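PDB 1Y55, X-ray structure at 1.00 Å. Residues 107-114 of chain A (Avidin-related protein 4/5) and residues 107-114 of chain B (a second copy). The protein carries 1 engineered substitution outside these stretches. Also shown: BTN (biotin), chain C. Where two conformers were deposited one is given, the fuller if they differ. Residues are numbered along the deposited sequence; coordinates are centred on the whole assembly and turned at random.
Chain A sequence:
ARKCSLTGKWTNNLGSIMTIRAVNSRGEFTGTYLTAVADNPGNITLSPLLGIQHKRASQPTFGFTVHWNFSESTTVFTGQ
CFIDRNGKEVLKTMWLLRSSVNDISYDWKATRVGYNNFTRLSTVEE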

# COMPACT_ATOMS: atom_id res chain seq x y z
N ASP A 107 10.03 12.21 3.90
CA ASP A 107 9.84 10.94 3.20
C ASP A 107 8.49 10.30 3.51
O ASP A 107 7.89 9.68 2.62
N TRP A 108 8.02 10.45 4.74
CA TRP A 108 6.79 9.80 5.18
C TRP A 108 5.59 10.09 4.28
O TRP A 108 4.69 9.27 4.19
N LYS A 109 5.55 11.26 3.66
CA LYS A 109 4.39 11.71 2.89
C LYS A 109 4.53 11.50 1.38
O LYS A 109 3.71 12.02 0.62
N ALA A 110 5.57 10.79 0.95
CA ALA A 110 5.93 10.78 -0.46
C ALA A 110 5.31 9.69 -1.33
O ALA A 110 5.57 9.68 -2.53
N THR A 111 4.55 8.75 -0.76
CA THR A 111 4.10 7.59 -1.53
C THR A 111 2.59 7.41 -1.47
O THR A 111 2.01 7.18 -0.41
N ARG A 112 1.95 7.50 -2.64
CA ARG A 112 0.53 7.22 -2.82
C ARG A 112 0.36 5.80 -3.38
O ARG A 112 1.27 5.27 -4.04
N VAL A 113 -0.78 5.20 -3.09
CA VAL A 113 -1.09 3.85 -3.50
C VAL A 113 -2.47 3.82 -4.15
O VAL A 113 -3.37 4.56 -3.78
N GLY A 114 -2.65 2.90 -5.09
CA GLY A 114 -3.95 2.69 -5.70
C GLY A 114 -3.98 1.45 -6.57
O GLY A 114 -3.07 0.62 -6.54
N ASP B 107 -10.47 10.50 -6.66
CA ASP B 107 -10.22 9.48 -5.65
C ASP B 107 -8.84 8.83 -5.80
O ASP B 107 -8.22 8.47 -4.80
N TRP B 108 -8.37 8.70 -7.04
CA TRP B 108 -7.12 8.01 -7.31
C TRP B 108 -5.93 8.56 -6.52
O TRP B 108 -5.00 7.82 -6.25
N LYS B 109 -5.96 9.86 -6.19
CA LYS B 109 -4.83 10.53 -5.54
C LYS B 109 -4.94 10.64 -4.03
O LYS B 109 -4.08 11.26 -3.40
N ALA B 110 -5.97 10.04 -3.43
CA ALA B 110 -6.35 10.36 -2.05
C ALA B 110 -5.71 9.52 -0.97
O ALA B 110 -5.96 9.82 0.19
N THR B 111 -4.90 8.51 -1.30
CA THR B 111 -4.41 7.58 -0.28
C THR B 111 -2.90 7.45 -0.30
O THR B 111 -2.31 6.98 -1.28
N ARG B 112 -2.28 7.86 0.81
CA ARG B 112 -0.86 7.66 1.04
C ARG B 112 -0.64 6.42 1.91
O ARG B 112 -1.51 6.02 2.69
N VAL B 113 0.53 5.82 1.76
CA VAL B 113 0.89 4.60 2.48
C VAL B 113 2.27 4.77 3.11
O VAL B 113 3.14 5.46 2.57
N GLY B 114 2.49 4.08 4.21
CA GLY B 114 3.79 4.06 4.85
C GLY B 114 3.86 3.06 5.98
O GLY B 114 2.98 2.22 6.16

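The two copies of the 107-114 stretch meet through a nearly symmetric contact that buries 582 Å² in total and centres on Arg A112 and Arg B112, whose backbones form a single beta bridge with their CA atoms 4.1 Å apart. The strands cross at 113° rather than running antiparallel, so the pairing is brief. Two hydrogen bonds frame it, from Val B113 N to Thr A111 O and from Val A113 N to Thr B111 O, each 3.0 Å long. The same carbonyls also receive CA-H...O contacts, at 3.3 Å between Arg B112 CA and Thr A111 O and at 3.2 Å between Arg A112 CA and Thr B111 O.

The arginines cover the most surface, although their CA-to-CB bonds point sideways. Both adopt the m, t, m rotamer for chi1 to chi3, with chi4 near 180°. Their aliphatic portions meet at 3.7 Å between Arg A112 CG and Arg B112 CG, and each chain then continues along the lysine of the other copy: Arg A112 CD lies 3.4 Å from Lys B109 O, and Arg B112 CD lies 3.5 Å from Lys A109 O. Both lysines take the p, t, m, m rotamer, which brings like charges close, with Lys A109 NZ 4.0 Å from Arg B112 NH1 and Lys B109 NZ 4.3 Å from Arg A112 NH1.

Water links these groups. Water 2 accepts from Lys A109 NZ (2.7 Å) and Arg B112 NH1 (2.9 Å) and donates to Lys A109 O (2.7 Å). Water 3 repeats the arrangement, accepting from Lys B109 NZ (2.8 Å) and Arg A112 NH1 (2.9 Å) while donating to Lys B109 O (2.8 Å). Each water thus gives the two cationic groups a shared acceptor.

Next in covered area are Val A113 and Val B113, both p rotamers with sideways CA-to-CB bonds. They form a buried apolar contact, with Val A113 CG1 3.9 Å from Val B113 CB. The threonines, both m, extend this patch through their methyls: Thr A111 CG2 lies 3.9 Å from Val B113 CG1, and Val A113 CG1 lies 3.9 Å from Thr B111 CG2.

Farther out, water 1 bridges Trp A108 O (2.6 Å) and Val B113 O (2.8 Å), joining carbonyls that cannot bond directly to each other. The Trp A108 and Trp B108 side chains begin sideways, but their ends come nearer the opposite stretch. The ring of Trp B108 also meets biotin, with CZ3 3.8 Å from BTN C2, in keeping with an avidin-related protein.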

# COMPACT_ATOMS: atom_id res chain seq x y z
CB ASP A 107 10.96 9.96 3.53
CG ASP A 107 10.89 8.74 2.68
OD1 ASP A 107 11.25 8.84 1.50
OD2 ASP A 107 10.46 7.66 3.12
CB TRP A 108 6.45 10.19 6.63
CG TRP A 108 6.04 11.63 6.77
CD1 TRP A 108 6.88 12.70 6.96
CD2 TRP A 108 4.72 12.18 6.68
NE1 TRP A 108 6.17 13.87 6.98
CE2 TRP A 108 4.83 13.58 6.83
CE3 TRP A 108 3.45 11.63 6.48
CZ2 TRP A 108 3.73 14.43 6.78
CZ3 TRP A 108 2.35 12.48 6.44
CH2 TRP A 108 2.50 13.85 6.59
CB LYS A 109 4.11 13.20 3.17
CG LYS A 109 5.02 14.19 2.44
CD LYS A 109 5.09 15.53 3.16
CE LYS A 109 3.75 16.25 3.12
NZ LYS A 109 3.30 16.50 1.73
CB ALA A 110 7.45 10.74 -0.60
CB THR A 111 4.79 6.31 -1.03
OG1 THR A 111 6.21 6.49 -1.06
CG2 THR A 111 4.49 5.15 -1.96
CB ARG A 112 -0.12 8.26 -3.73
CG ARG A 112 -0.39 9.57 -2.99
CD ARG A 112 -0.79 10.74 -3.85
NE ARG A 112 0.31 11.18 -4.69
CZ ARG A 112 0.25 12.21 -5.53
NH1 ARG A 112 -0.87 12.91 -5.68
NH2 ARG A 112 1.32 12.52 -6.25
CB VAL A 113 -1.00 2.86 -2.29
CG1 VAL A 113 -1.99 3.21 -1.18
CG2 VAL A 113 -1.15 1.41 -2.71
CB ASP B 107 -11.30 8.39 -5.71
CG ASP B 107 -11.20 7.48 -4.55
OD1 ASP B 107 -11.59 7.91 -3.45
OD2 ASP B 107 -10.67 6.34 -4.67
CB TRP B 108 -6.77 8.06 -8.81
CG TRP B 108 -6.40 9.43 -9.29
CD1 TRP B 108 -7.27 10.40 -9.72
CD2 TRP B 108 -5.10 10.03 -9.33
NE1 TRP B 108 -6.59 11.55 -10.02
CE2 TRP B 108 -5.25 11.35 -9.79
CE3 TRP B 108 -3.81 9.57 -9.01
CZ2 TRP B 108 -4.17 12.21 -9.95
CZ3 TRP B 108 -2.74 10.43 -9.16
CH2 TRP B 108 -2.93 11.74 -9.63
CB LYS B 109 -4.62 11.93 -6.16
CG LYS B 109 -5.62 13.00 -5.72
CD LYS B 109 -5.68 14.18 -6.69
CE LYS B 109 -4.39 14.96 -6.70
NZ LYS B 109 -4.13 15.65 -5.41
CB ALA B 110 -7.86 10.30 -1.91
CB THR B 111 -5.06 6.20 -0.45
OG1 THR B 111 -6.48 6.33 -0.48
CG2 THR B 111 -4.72 5.31 0.74
CB ARG B 112 -0.23 8.91 1.68
CG ARG B 112 -0.03 10.02 0.65
CD ARG B 112 0.34 11.37 1.22
NE ARG B 112 -0.79 11.96 1.93
CZ ARG B 112 -0.78 13.15 2.52
NH1 ARG B 112 0.31 13.90 2.51
NH2 ARG B 112 -1.86 13.57 3.15
CB VAL B 113 0.83 3.37 1.53
CG1 VAL B 113 1.82 3.49 0.37
CG2 VAL B 113 1.03 2.06 2.27
C11 BTN C . 2.17 13.05 -11.79
O11 BTN C . 0.94 13.36 -11.30
O12 BTN C . 3.20 13.81 -11.56
C10 BTN C . 2.40 11.86 -12.61
C9 BTN C . 1.14 11.18 -13.11
C8 BTN C . 0.61 10.15 -12.12
C7 BTN C . -0.65 9.46 -12.66
C2 BTN C . -1.12 8.27 -11.77
S1 BTN C . -0.08 6.84 -11.81
C6 BTN C . -1.35 5.95 -10.87
C5 BTN C . -2.68 6.37 -11.50
N1 BTN C . -3.05 5.56 -12.64
C3 BTN C . -3.07 6.29 -13.75
O3 BTN C . -3.38 5.79 -14.93
N2 BTN C . -2.77 7.55 -13.52
C4 BTN C . -2.54 7.78 -12.10
O HOH W 1 5.29 6.83 3.74
O HOH W 2 2.29 14.35 0.41
O HOH W 3 -2.86 13.75 -3.75